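Local coordinates for protein predicted ATPase of the ABC class (Vibrio vulnificus, PDB 5D6A) that binds the ATP analogue AMP-PNP and, as a predicted ATPase of the ABC class, probably hydrolyses ATP, at residues A70-A75 / H548-K553; S281-I286 / S506-A511; K477-A482 / S487-K492; W514-L519 / M560-R565. All coordinates share one frame; numbering follows the deposited sequence.

Contact 1: A70-A75 / H548-K553; sequences ASRFRA and HGDLAK
Arg72, near the start of strand 71-75, spans the gap to the loop 548-553 and meets His548 and Asp550 there. The backbones stay apart: the nearest CA atoms, those of Arg72 and His548, are 7.4 Å from each other. The Arg72 side chain closes this gap because it is fully stretched from CG to NE, with chi3 at -178°. Its guanidinium then has one partner at its edge and one over a face. At the edge, Arg72 NH1 gives a hydrogen bond to Asp550 OD1 at 3.0 Å, as part of a salt bridge. The bond is somewhat bent, 148° at the hydrogen, and it reaches OD1 from above the carboxylate plane. Over the face, the His548 ring covers the rim of the guanidinium. His548 ND1 lies 3.2 Å from Arg72 NE, but the angle is poor and the pair is not hydrogen-bonded. The two planes are 34° apart, so they are not parallel. The other carboxylate oxygen of Asp550, OD2, forms a salt bridge with Arg143, so the acid is shared by two arginines. Further along the strand, Arg74 turns its charge to Asp60 and Glu139. The loop is also held through His548 O, which is hydrogen-bonded to Thr129 and Arg141. The arrangement is a polar, partly exposed domain interface, in which a salt bridge ties the antiparallel sheet of the N-terminal region to a loop of the MRB1590 C-terminal region.

Contact 2: S281-I286 / S506-A511; sequences SIYNHI and SDEVNA
Glu508 OE2 accepts hydrogen bonds from the backbone N atoms of Glu504 and Ser505 and lies 3.0 Å from Tyr283 OH. The second carboxylate oxygen, Glu508 OE1, is 3.2 Å from the same Tyr283 OH. The phenol oxygen therefore sits before both oxygens of the acid, at similar distances. Tyr283 OH has a further, weak hydrogen bond with Gln502 O. The two side chains approach from opposite directions, the phenol oxygen of Tyr283 facing the Glu508 carboxylate, while the backbones remain 12.2 Å apart at the nearest CA atoms, those of Tyr283 and Glu508. Ring and carboxylate planes are turned 62° against each other. The acid gets its direction from chi1 of 47°, which sets CG between the backbone N and the carbonyl carbon; beyond CG the chain is extended. The ring of Tyr283 is backed on one face by its neighbour Ile282, whose CG1 lies toward the rim. Both touching residues are buried. The two backbone N-H groups would probably favour a charged carboxylate, which is consistent with these amides positioning it for Tyr283. Nearby, Asn284 and Ile286 pair by backbone bonds with Val125 and Gln123, which brings part of the N-terminal region close. Glu508 turns back to accept from amides near the start of helix 506-519, while Ser505 OG bonds Asp507 N, which is consistent with side-chain capping of the helix's amino-terminal end. The tyrosine brings the P-loop domain to that helix turn, making a small buried polar junction between domains.

Contact 3: K477-A482 / S487-K492; sequences KFRVSA and SLRFGK
Arg489 and Arg479 meet because their side chains take different shapes: Arg489 has CG anti to the backbone N (chi1 -178°) and runs straight to NE, while Arg479 bends at chi2, -59°. They cross at about a right angle. Arg479 NE lies over the rim of one face of the Arg489 guanidinium, 3.6 Å from Arg489 NH1. Two positive groups thus lie close, which would probably be unfavourable without solvent or counter-ions. Within its own segment, Arg489 NE gives a bond of 2.7 Å to Gly491 O, in the guanidinium plane and nearly straight at 169°, which helps fix the rotation of the group. The backbones form an antiparallel hairpin. Ser481 and Arg489 are its hydrogen-bonded pair, with Ser481 N to Arg489 O at 3.1 Å and Arg489 N to Ser481 O at 2.7 Å. Gly491 N adds a bond to Arg479 O at 2.8 Å; its positive phi suits glycine. Val480 with Phe490 and Ala482 with Leu488 are the non-hydrogen-bonded pairs. Val480 and Phe490 lie side by side, CG2 to CD1 at 4.2 Å. Strand 487-490 is the middle strand of three, with 480-483 on one side and 493-496 on the other. The apolar face, with Val480, Ala482, Leu488 and Phe490, packs on helix 506-519; Val480 and Phe490 also touch Leu473 of helix 468-475, and the Phe490 ring is edge-to-face with Trp516.

Contact 4: W514-L519 / M560-R565; sequences WVWYQL and MAALNR
Helix segments 514-519 and 560-564 cross at -75°, with axes 11.4 Å apart, a wide spacing bridged by Trp516, Leu519 and Leu563. Trp516 has CG anti to its carbonyl carbon (chi1 -71°), and its indole extends to the second helix. There it meets Leu563 with a face and Ala562 with an edge. Leu563 CD1 sits over the centre of the six-membered ring in a CH-pi contact, 4.0 Å from the centroid of that Trp516 ring and only 20° off its normal. The two side chains slide past each other in opposite directions. Ala562 C lies at the ring edge near its plane, and Ala562 CB is 3.7 Å from Trp516 CZ2. The small alanine is consistent with the close approach of the indole to the second helix. Leu519, one turn on from Trp516, adds a looser contact, its CD1 lying 4.2 Å from Leu563 CD2. Leu464 of strand 463-465 touches both leucines. Arg565 points elsewhere: it forms a salt bridge with Glu306 and a cation-pi contact with Trp346. All four touching residues are buried, and their contact is apolar, with no polar bond between the segments. It therefore depends on shape: a broad aromatic face, a methyl over it, and an alanine at its edge.

Overall arrangement
Helix 506-519 links the set. Its first turns serve contact 2 and its last turns contact 4, their centres 16 Å apart. Contact 3 packs on this helix and lies nearest to contact 4, 11 Å between centres; Val480 CG1 comes 3.6 Å from Trp514 CE2. Asn510 and Val509 of contact 2 also touch Ala482 of contact 3. Loop 548-553 of contact 1 packs on the helix through Leu551, which touches Asn510 and Trp514. The nucleotide belongs to the P-loop domain. Segment 281-286 directly follows helix 271-280, whose start carries the probable Walker A residues Lys271 and Ser272, so contact 2 joins that element to the C-terminal region.

Contact 1: A70-A75 / H548-K553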
loop_
_atom_site.group_PDB
_atom_site.type_symbol
_atom_site.label_atom_id
_atom_site.label_comp_id
_atom_site.label_asym_id
_atom_site.label_seq_id
_atom_site.Cartn_x
_atom_site.Cartn_y
_atom_site.Cartn_z
ATOM N N ALA A 70 20.683 13.995 2.566
ATOM C CA ALA A 70 21.981 14.506 2.110
ATOM C C ALA A 70 21.925 15.906 1.496
ATOM O O ALA A 70 20.895 16.334 0.977
ATOM C CB ALA A 70 22.613 13.528 1.130
ATOM N N SER A 71 23.051 16.608 1.567
ATOM C CA SER A 71 23.160 17.955 1.020
ATOM C C SER A 71 23.057 17.921 -0.496
ATOM O O SER A 71 23.632 17.045 -1.140
ATOM C CB SER A 71 24.485 18.599 1.429
ATOM O OG SER A 71 24.571 18.741 2.832
ATOM N N ARG A 72 22.329 18.886 -1.055
ATOM C CA ARG A 72 22.120 18.969 -2.496
ATOM C C ARG A 72 23.235 19.751 -3.195
ATOM O O ARG A 72 23.632 20.829 -2.745
ATOM C CB ARG A 72 20.779 19.634 -2.798
ATOM C CG ARG A 72 19.570 18.945 -2.184
ATOM C CD ARG A 72 18.298 19.648 -2.620
ATOM N NE ARG A 72 17.083 19.074 -2.041
ATOM C CZ ARG A 72 16.405 18.039 -2.541
ATOM N NH1 ARG A 72 16.823 17.409 -3.636
ATOM N NH2 ARG A 72 15.306 17.619 -1.930
ATOM N N PHE A 73 23.725 19.186 -4.298
ATOM C CA PHE A 73 24.784 19.780 -5.114
ATOM C C PHE A 73 24.357 19.834 -6.578
ATOM O O PHE A 73 23.479 19.086 -7.004
ATOM C CB PHE A 73 26.063 18.940 -5.017
ATOM C CG PHE A 73 26.864 19.167 -3.765
ATOM C CD1 PHE A 73 26.350 18.844 -2.515
ATOM C CD2 PHE A 73 28.165 19.649 -3.845
ATOM C CE1 PHE A 73 27.103 19.042 -1.370
ATOM C CE2 PHE A 73 28.926 19.839 -2.702
ATOM C CZ PHE A 73 28.394 19.535 -1.463
ATOM N N ARG A 74 24.979 20.728 -7.339
ATOM C CA ARG A 74 24.724 20.847 -8.773
ATOM C C ARG A 74 26.025 21.203 -9.462
ATOM O O ARG A 74 26.866 21.889 -8.887
ATOM C CB ARG A 74 23.667 21.909 -9.089
ATOM C CG ARG A 74 22.294 21.617 -8.508
ATOM C CD ARG A 74 21.241 22.614 -8.971
ATOM N NE ARG A 74 21.562 23.995 -8.602
ATOM C CZ ARG A 74 22.112 24.904 -9.408
ATOM N NH1 ARG A 74 22.403 24.621 -10.675
ATOM N NH2 ARG A 74 22.358 26.122 -8.943
ATOM N N ALA A 75 26.194 20.730 -10.691
ATOM C CA ALA A 75 27.404 21.007 -11.455
ATOM C C ALA A 75 27.043 21.335 -12.892
ATOM O O ALA A 75 26.187 20.683 -13.484
ATOM C CB ALA A 75 28.347 19.818 -11.404
ATOM N N HIS A 548 16.024 21.015 -7.604
ATOM C CA HIS A 548 16.307 19.713 -6.998
ATOM C C HIS A 548 16.723 18.720 -8.079
ATOM O O HIS A 548 16.347 18.862 -9.246
ATOM C CB HIS A 548 15.094 19.138 -6.252
ATOM C CG HIS A 548 14.581 20.003 -5.143
ATOM N ND1 HIS A 548 15.411 20.615 -4.228
ATOM C CD2 HIS A 548 13.317 20.278 -4.743
ATOM C CE1 HIS A 548 14.682 21.281 -3.350
ATOM N NE2 HIS A 548 13.406 21.088 -3.637
ATOM N N GLY A 549 17.484 17.704 -7.678
ATOM C CA GLY A 549 17.947 16.672 -8.603
ATOM C C GLY A 549 17.072 15.429 -8.620
ATOM O O GLY A 549 17.312 14.511 -9.405
ATOM N N ASP A 550 16.055 15.401 -7.760
ATOM C CA ASP A 550 15.149 14.251 -7.671
ATOM C C ASP A 550 13.725 14.603 -8.117
ATOM O O ASP A 550 12.761 14.465 -7.356
ATOM C CB ASP A 550 15.173 13.644 -6.255
ATOM C CG ASP A 550 14.966 14.679 -5.155
ATOM O OD1 ASP A 550 14.983 15.891 -5.450
ATOM O OD2 ASP A 550 14.803 14.274 -3.981
ATOM N N LEU A 551 13.619 15.055 -9.365
ATOM C CA LEU A 551 12.345 15.409 -9.984
ATOM C C LEU A 551 12.273 14.817 -11.397
ATOM O O LEU A 551 13.266 14.815 -12.131
ATOM C CB LEU A 551 12.193 16.929 -10.065
ATOM C CG LEU A 551 12.138 17.721 -8.756
ATOM C CD1 LEU A 551 12.196 19.213 -9.043
ATOM C CD2 LEU A 551 10.889 17.375 -7.958
ATOM N N ALA A 552 11.093 14.313 -11.763
ATOM C CA ALA A 552 10.855 13.725 -13.085
ATOM C C ALA A 552 9.518 14.225 -13.618
ATOM O O ALA A 552 8.533 14.259 -12.876
ATOM C CB ALA A 552 10.853 12.211 -12.993
ATOM N N LYS A 553 9.474 14.610 -14.896
ATOM C CA LYS A 553 8.237 15.129 -15.480
ATOM C C LYS A 553 7.088 14.144 -15.326
ATOM O O LYS A 553 7.161 13.021 -15.827
ATOM C CB LYS A 553 8.391 15.479 -16.965
ATOM C CG LYS A 553 7.070 15.938 -17.587
ATOM C CD LYS A 553 7.141 16.241 -19.075
ATOM C CE LYS A 553 7.978 17.470 -19.360
ATOM N NZ LYS A 553 7.888 17.895 -20.785
#

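Contact 2: S281-I286 / S506-A511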
loop_
_atom_site.group_PDB
_atom_site.type_symbol
_atom_site.label_atom_id
_atom_site.label_comp_id
_atom_site.label_asym_id
_atom_site.label_seq_id
_atom_site.Cartn_x
_atom_site.Cartn_y
_atom_site.Cartn_z
ATOM N N SER A 281 4.175 0.508 -20.438
ATOM C CA SER A 281 4.768 0.974 -21.687
ATOM C C SER A 281 4.443 2.442 -21.977
ATOM O O SER A 281 4.790 2.953 -23.039
ATOM C CB SER A 281 4.352 0.076 -22.847
ATOM O OG SER A 281 4.889 -1.226 -22.663
ATOM N N ILE A 282 3.754 3.106 -21.047
ATOM C CA ILE A 282 3.503 4.545 -21.187
ATOM C C ILE A 282 4.839 5.260 -21.005
ATOM O O ILE A 282 4.990 6.420 -21.387
ATOM C CB ILE A 282 2.488 5.096 -20.160
ATOM C CG1 ILE A 282 2.964 4.824 -18.723
ATOM C CG2 ILE A 282 1.104 4.507 -20.403
ATOM C CD1 ILE A 282 2.039 5.365 -17.658
ATOM N N TYR A 283 5.790 4.558 -20.387
ATOM C CA TYR A 283 7.141 5.066 -20.196
ATOM C C TYR A 283 8.081 4.292 -21.103
ATOM O O TYR A 283 7.753 3.199 -21.561
ATOM C CB TYR A 283 7.630 4.856 -18.761
ATOM C CG TYR A 283 6.773 5.448 -17.675
ATOM C CD1 TYR A 283 6.727 6.822 -17.466
ATOM C CD2 TYR A 283 6.056 4.631 -16.814
ATOM C CE1 TYR A 283 5.958 7.364 -16.454
ATOM C CE2 TYR A 283 5.286 5.163 -15.798
ATOM C CZ TYR A 283 5.241 6.529 -15.620
ATOM O OH TYR A 283 4.479 7.062 -14.608
ATOM N N ASN A 284 9.257 4.859 -21.343
ATOM C CA ASN A 284 10.282 4.209 -22.141
ATOM C C ASN A 284 11.138 3.366 -21.204
ATOM O O ASN A 284 11.378 3.760 -20.063
ATOM C CB ASN A 284 11.158 5.250 -22.838
ATOM C CG ASN A 284 10.373 6.151 -23.773
ATOM O OD1 ASN A 284 9.386 5.736 -24.381
ATOM N ND2 ASN A 284 10.819 7.393 -23.899
ATOM N N HIS A 285 11.589 2.207 -21.677
ATOM C CA HIS A 285 12.435 1.332 -20.865
ATOM C C HIS A 285 13.836 1.178 -21.446
ATOM O O HIS A 285 14.058 1.396 -22.640
ATOM C CB HIS A 285 11.777 -0.035 -20.666
ATOM C CG HIS A 285 10.585 0.004 -19.759
ATOM N ND1 HIS A 285 9.302 0.210 -20.221
ATOM C CD2 HIS A 285 10.486 -0.120 -18.414
ATOM C CE1 HIS A 285 8.465 0.202 -19.199
ATOM N NE2 HIS A 285 9.158 0.004 -18.092
ATOM N N ILE A 286 14.773 0.801 -20.579
ATOM C CA ILE A 286 16.172 0.631 -20.967
ATOM C C ILE A 286 16.376 -0.630 -21.800
ATOM O O ILE A 286 15.526 -1.519 -21.793
ATOM C CB ILE A 286 17.103 0.562 -19.735
ATOM C CG1 ILE A 286 16.838 -0.710 -18.911
ATOM C CG2 ILE A 286 16.951 1.819 -18.884
ATOM C CD1 ILE A 286 17.717 -0.846 -17.688
ATOM N N SER A 506 9.372 8.092 -7.210
ATOM C CA SER A 506 8.944 9.075 -6.229
ATOM C C SER A 506 9.318 10.459 -6.755
ATOM O O SER A 506 8.779 11.464 -6.301
ATOM C CB SER A 506 9.600 8.825 -4.873
ATOM O OG SER A 506 10.998 8.983 -4.959
ATOM N N ASP A 507 10.254 10.497 -7.711
ATOM C CA ASP A 507 10.680 11.755 -8.331
ATOM C C ASP A 507 9.504 12.435 -8.998
ATOM O O ASP A 507 9.344 13.643 -8.883
ATOM C CB ASP A 507 11.784 11.528 -9.369
ATOM C CG ASP A 507 13.092 11.062 -8.750
ATOM O OD1 ASP A 507 13.131 10.793 -7.530
ATOM O OD2 ASP A 507 14.089 10.966 -9.494
ATOM N N GLU A 508 8.685 11.665 -9.707
ATOM C CA GLU A 508 7.513 12.261 -10.350
ATOM C C GLU A 508 6.449 12.651 -9.316
ATOM O O GLU A 508 5.672 13.568 -9.552
ATOM C CB GLU A 508 6.961 11.416 -11.529
ATOM C CG GLU A 508 6.773 9.926 -11.293
ATOM C CD GLU A 508 6.379 9.165 -12.557
ATOM O OE1 GLU A 508 5.865 9.782 -13.513
ATOM O OE2 GLU A 508 6.574 7.934 -12.590
ATOM N N VAL A 509 6.448 11.986 -8.162
ATOM C CA VAL A 509 5.515 12.338 -7.085
ATOM C C VAL A 509 5.942 13.700 -6.522
ATOM O O VAL A 509 5.098 14.553 -6.229
ATOM C CB VAL A 509 5.468 11.276 -5.966
ATOM C CG1 VAL A 509 4.542 11.719 -4.842
ATOM C CG2 VAL A 509 5.005 9.940 -6.522
ATOM N N ASN A 510 7.251 13.900 -6.371
ATOM C CA ASN A 510 7.767 15.186 -5.909
ATOM C C ASN A 510 7.413 16.255 -6.926
ATOM O O ASN A 510 6.981 17.347 -6.563
ATOM C CB ASN A 510 9.283 15.147 -5.701
ATOM C CG ASN A 510 9.683 14.437 -4.423
ATOM O OD1 ASN A 510 9.019 14.563 -3.391
ATOM N ND2 ASN A 510 10.799 13.716 -4.471
ATOM N N ALA A 511 7.584 15.925 -8.202
ATOM C CA ALA A 511 7.266 16.857 -9.274
ATOM C C ALA A 511 5.789 17.227 -9.235
ATOM O O ALA A 511 5.434 18.371 -9.495
ATOM C CB ALA A 511 7.636 16.268 -10.625
#

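Contact 3: K477-A482 / S487-K492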
loop_
_atom_site.group_PDB
_atom_site.type_symbol
_atom_site.label_atom_id
_atom_site.label_comp_id
_atom_site.label_asym_id
_atom_site.label_seq_id
_atom_site.Cartn_x
_atom_site.Cartn_y
_atom_site.Cartn_z
ATOM N N LYS A 477 3.508 25.249 6.534
ATOM C CA LYS A 477 4.922 25.637 6.458
ATOM C C LYS A 477 5.575 25.377 5.087
ATOM O O LYS A 477 6.762 25.053 5.014
ATOM C CB LYS A 477 5.706 24.904 7.552
ATOM C CG LYS A 477 5.118 25.083 8.942
ATOM C CD LYS A 477 5.816 24.206 9.962
ATOM C CE LYS A 477 5.298 24.475 11.366
ATOM N NZ LYS A 477 6.023 23.667 12.383
ATOM N N PHE A 478 4.794 25.519 4.015
ATOM C CA PHE A 478 5.278 25.316 2.639
ATOM C C PHE A 478 6.028 23.991 2.463
ATOM O O PHE A 478 6.979 23.895 1.687
ATOM C CB PHE A 478 6.168 26.490 2.217
ATOM C CG PHE A 478 5.498 27.825 2.343
ATOM C CD1 PHE A 478 4.705 28.317 1.316
ATOM C CD2 PHE A 478 5.654 28.587 3.491
ATOM C CE1 PHE A 478 4.077 29.544 1.432
ATOM C CE2 PHE A 478 5.030 29.815 3.613
ATOM C CZ PHE A 478 4.241 30.295 2.583
ATOM N N ARG A 479 5.564 22.969 3.170
ATOM C CA ARG A 479 6.186 21.649 3.162
ATOM C C ARG A 479 5.750 20.947 1.873
ATOM O O ARG A 479 4.561 20.927 1.557
ATOM C CB ARG A 479 5.682 20.882 4.388
ATOM C CG ARG A 479 6.677 20.021 5.150
ATOM C CD ARG A 479 7.347 18.913 4.360
ATOM N NE ARG A 479 7.944 17.946 5.288
ATOM C CZ ARG A 479 8.786 16.974 4.948
ATOM N NH1 ARG A 479 9.252 16.150 5.877
ATOM N NH2 ARG A 479 9.176 16.830 3.693
ATOM N N VAL A 480 6.703 20.402 1.117
ATOM C CA VAL A 480 6.391 19.694 -0.134
ATOM C C VAL A 480 7.357 18.535 -0.347
ATOM O O VAL A 480 8.510 18.748 -0.717
ATOM C CB VAL A 480 6.473 20.619 -1.369
ATOM C CG1 VAL A 480 6.138 19.837 -2.636
ATOM C CG2 VAL A 480 5.542 21.813 -1.220
ATOM N N SER A 481 6.883 17.310 -0.126
ATOM C CA SER A 481 7.719 16.119 -0.288
ATOM C C SER A 481 6.910 14.846 -0.436
ATOM O O SER A 481 5.754 14.770 -0.024
ATOM C CB SER A 481 8.636 15.942 0.915
ATOM O OG SER A 481 9.470 17.069 1.106
ATOM N N ALA A 482 7.554 13.834 -0.997
ATOM C CA ALA A 482 6.933 12.544 -1.209
ATOM C C ALA A 482 7.613 11.476 -0.366
ATOM O O ALA A 482 8.829 11.515 -0.165
ATOM C CB ALA A 482 7.023 12.169 -2.678
ATOM N N SER A 487 2.768 7.985 -1.120
ATOM C CA SER A 487 2.298 9.196 -0.444
ATOM C C SER A 487 2.925 10.496 -0.934
ATOM O O SER A 487 4.067 10.521 -1.379
ATOM C CB SER A 487 2.538 9.061 1.064
ATOM O OG SER A 487 2.111 10.220 1.761
ATOM N N LEU A 488 2.146 11.570 -0.839
ATOM C CA LEU A 488 2.582 12.911 -1.221
ATOM C C LEU A 488 2.128 13.907 -0.165
ATOM O O LEU A 488 0.932 14.042 0.095
ATOM C CB LEU A 488 2.002 13.322 -2.573
ATOM C CG LEU A 488 2.229 14.793 -2.959
ATOM C CD1 LEU A 488 3.709 15.158 -2.958
ATOM C CD2 LEU A 488 1.595 15.089 -4.309
ATOM N N ARG A 489 3.087 14.604 0.436
ATOM C CA ARG A 489 2.783 15.588 1.458
ATOM C C ARG A 489 2.812 17.005 0.889
ATOM O O ARG A 489 3.796 17.425 0.279
ATOM C CB ARG A 489 3.758 15.475 2.625
ATOM C CG ARG A 489 3.443 16.454 3.742
ATOM C CD ARG A 489 4.353 16.278 4.938
ATOM N NE ARG A 489 4.060 17.270 5.966
ATOM C CZ ARG A 489 4.633 17.304 7.163
ATOM N NH1 ARG A 489 5.535 16.388 7.505
ATOM N NH2 ARG A 489 4.296 18.255 8.026
ATOM N N PHE A 490 1.716 17.729 1.102
ATOM C CA PHE A 490 1.578 19.099 0.648
ATOM C C PHE A 490 1.078 19.871 1.863
ATOM O O PHE A 490 -0.120 19.914 2.145
ATOM C CB PHE A 490 0.602 19.159 -0.528
ATOM C CG PHE A 490 0.583 20.480 -1.240
ATOM C CD1 PHE A 490 1.607 20.823 -2.114
ATOM C CD2 PHE A 490 -0.475 21.363 -1.075
ATOM C CE1 PHE A 490 1.592 22.035 -2.787
ATOM C CE2 PHE A 490 -0.497 22.574 -1.747
ATOM C CZ PHE A 490 0.539 22.910 -2.604
ATOM N N GLY A 491 2.018 20.459 2.597
ATOM C CA GLY A 491 1.703 21.172 3.828
ATOM C C GLY A 491 1.528 20.134 4.924
ATOM O O GLY A 491 2.422 19.323 5.166
ATOM N N LYS A 492 0.373 20.151 5.577
ATOM C CA LYS A 492 0.051 19.179 6.619
ATOM C C LYS A 492 -0.774 18.024 6.030
ATOM O O LYS A 492 -1.025 17.026 6.704
ATOM C CB LYS A 492 -0.722 19.872 7.755
ATOM C CG LYS A 492 0.116 20.884 8.529
ATOM C CD LYS A 492 -0.688 21.920 9.319
ATOM C CE LYS A 492 -1.585 21.345 10.408
ATOM N NZ LYS A 492 -2.791 20.637 9.894
#

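Contact 4: W514-L519 / M560-R565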
loop_
_atom_site.group_PDB
_atom_site.type_symbol
_atom_site.label_atom_id
_atom_site.label_comp_id
_atom_site.label_asym_id
_atom_site.label_seq_id
_atom_site.Cartn_x
_atom_site.Cartn_y
_atom_site.Cartn_z
ATOM N N TRP A 514 5.345 19.840 -6.704
ATOM C CA TRP A 514 5.864 21.140 -7.131
ATOM C C TRP A 514 5.034 21.781 -8.251
ATOM O O TRP A 514 5.167 22.975 -8.514
ATOM C CB TRP A 514 7.359 21.068 -7.446
ATOM C CG TRP A 514 8.143 20.896 -6.184
ATOM C CD1 TRP A 514 8.720 19.751 -5.719
ATOM C CD2 TRP A 514 8.366 21.892 -5.179
ATOM N NE1 TRP A 514 9.316 19.978 -4.504
ATOM C CE2 TRP A 514 9.115 21.286 -4.149
ATOM C CE3 TRP A 514 8.019 23.245 -5.057
ATOM C CZ2 TRP A 514 9.529 21.984 -3.010
ATOM C CZ3 TRP A 514 8.430 23.940 -3.926
ATOM C CH2 TRP A 514 9.176 23.307 -2.916
ATOM N N VAL A 515 4.171 20.994 -8.891
ATOM C CA VAL A 515 3.256 21.536 -9.891
ATOM C C VAL A 515 2.135 22.209 -9.117
ATOM O O VAL A 515 1.703 23.306 -9.458
ATOM C CB VAL A 515 2.686 20.452 -10.823
ATOM C CG1 VAL A 515 1.519 20.994 -11.637
ATOM C CG2 VAL A 515 3.779 19.914 -11.736
ATOM N N TRP A 516 1.677 21.536 -8.064
ATOM C CA TRP A 516 0.641 22.066 -7.173
ATOM C C TRP A 516 1.103 23.412 -6.629
ATOM O O TRP A 516 0.339 24.375 -6.594
ATOM C CB TRP A 516 0.419 21.094 -6.011
ATOM C CG TRP A 516 -0.264 19.801 -6.383
ATOM C CD1 TRP A 516 -0.423 19.275 -7.635
ATOM C CD2 TRP A 516 -0.747 18.811 -5.474
ATOM N NE1 TRP A 516 -1.050 18.056 -7.562
ATOM C CE2 TRP A 516 -1.249 17.741 -6.246
ATOM C CE3 TRP A 516 -0.832 18.737 -4.081
ATOM C CZ2 TRP A 516 -1.827 16.613 -5.672
ATOM C CZ3 TRP A 516 -1.405 17.614 -3.511
ATOM C CH2 TRP A 516 -1.897 16.565 -4.307
ATOM N N TYR A 517 2.369 23.464 -6.220
ATOM C CA TYR A 517 2.974 24.683 -5.686
ATOM C C TYR A 517 2.830 25.838 -6.670
ATOM O O TYR A 517 2.625 26.978 -6.265
ATOM C CB TYR A 517 4.455 24.443 -5.353
ATOM C CG TYR A 517 5.174 25.649 -4.777
ATOM C CD1 TYR A 517 5.096 25.949 -3.419
ATOM C CD2 TYR A 517 5.942 26.481 -5.589
ATOM C CE1 TYR A 517 5.751 27.047 -2.888
ATOM C CE2 TYR A 517 6.603 27.582 -5.067
ATOM C CZ TYR A 517 6.504 27.864 -3.716
ATOM O OH TYR A 517 7.156 28.959 -3.193
ATOM N N GLN A 518 2.934 25.536 -7.962
ATOM C CA GLN A 518 2.809 26.560 -9.002
ATOM C C GLN A 518 1.355 26.959 -9.217
ATOM O O GLN A 518 1.064 28.130 -9.466
ATOM C CB GLN A 518 3.436 26.092 -10.317
ATOM C CG GLN A 518 4.942 25.909 -10.234
ATOM C CD GLN A 518 5.559 25.499 -11.553
ATOM O OE1 GLN A 518 4.925 25.584 -12.606
ATOM N NE2 GLN A 518 6.811 25.062 -11.504
ATOM N N LEU A 519 0.448 25.989 -9.125
ATOM C CA LEU A 519 -0.978 26.266 -9.270
ATOM C C LEU A 519 -1.410 27.238 -8.178
ATOM O O LEU A 519 -2.247 28.105 -8.405
ATOM C CB LEU A 519 -1.802 24.979 -9.170
ATOM C CG LEU A 519 -1.593 23.905 -10.245
ATOM C CD1 LEU A 519 -2.379 22.650 -9.895
ATOM C CD2 LEU A 519 -1.978 24.412 -11.628
HETATM N N MSE A 560 -3.550 15.462 -11.935
HETATM C CA MSE A 560 -4.985 15.572 -11.676
HETATM C C MSE A 560 -5.418 14.432 -10.803
HETATM O O MSE A 560 -6.122 14.633 -9.813
HETATM C CB MSE A 560 -5.787 15.514 -12.976
HETATM C CG MSE A 560 -5.717 16.812 -13.775
HETATM SE SE MSE A 560 -6.362 18.333 -12.698
HETATM C CE MSE A 560 -8.220 17.743 -12.403
ATOM N N ALA A 561 -5.001 13.222 -11.162
ATOM C CA ALA A 561 -5.345 12.037 -10.386
ATOM C C ALA A 561 -4.974 12.230 -8.913
ATOM O O ALA A 561 -5.776 11.954 -8.020
ATOM C CB ALA A 561 -4.647 10.809 -10.954
ATOM N N ALA A 562 -3.757 12.711 -8.670
ATOM C CA ALA A 562 -3.282 12.954 -7.305
ATOM C C ALA A 562 -4.108 14.050 -6.648
ATOM O O ALA A 562 -4.457 13.965 -5.471
ATOM C CB ALA A 562 -1.813 13.346 -7.320
ATOM N N LEU A 563 -4.425 15.073 -7.432
ATOM C CA LEU A 563 -5.192 16.213 -6.955
ATOM C C LEU A 563 -6.646 15.823 -6.662
ATOM O O LEU A 563 -7.260 16.361 -5.741
ATOM C CB LEU A 563 -5.107 17.337 -7.990
ATOM C CG LEU A 563 -5.493 18.761 -7.606
ATOM C CD1 LEU A 563 -4.751 19.231 -6.363
ATOM C CD2 LEU A 563 -5.189 19.678 -8.783
ATOM N N ASN A 564 -7.182 14.879 -7.438
ATOM C CA ASN A 564 -8.549 14.385 -7.242
ATOM C C ASN A 564 -8.686 13.612 -5.937
ATOM O O ASN A 564 -9.796 13.416 -5.446
ATOM C CB ASN A 564 -8.969 13.459 -8.393
ATOM C CG ASN A 564 -9.117 14.185 -9.716
ATOM O OD1 ASN A 564 -9.315 15.395 -9.759
ATOM N ND2 ASN A 564 -9.045 13.435 -10.809
ATOM N N ARG A 565 -7.554 13.160 -5.396
ATOM C CA ARG A 565 -7.530 12.387 -4.152
ATOM C C ARG A 565 -7.063 13.188 -2.942
ATOM O O ARG A 565 -6.975 12.643 -1.840
ATOM C CB ARG A 565 -6.658 11.146 -4.334
ATOM C CG ARG A 565 -7.272 10.152 -5.300
ATOM C CD ARG A 565 -6.299 9.074 -5.745
ATOM N NE ARG A 565 -6.986 8.088 -6.570
ATOM C CZ ARG A 565 -7.310 8.265 -7.850
ATOM N NH1 ARG A 565 -7.946 7.304 -8.504
ATOM N NH2 ARG A 565 -7.016 9.398 -8.479
#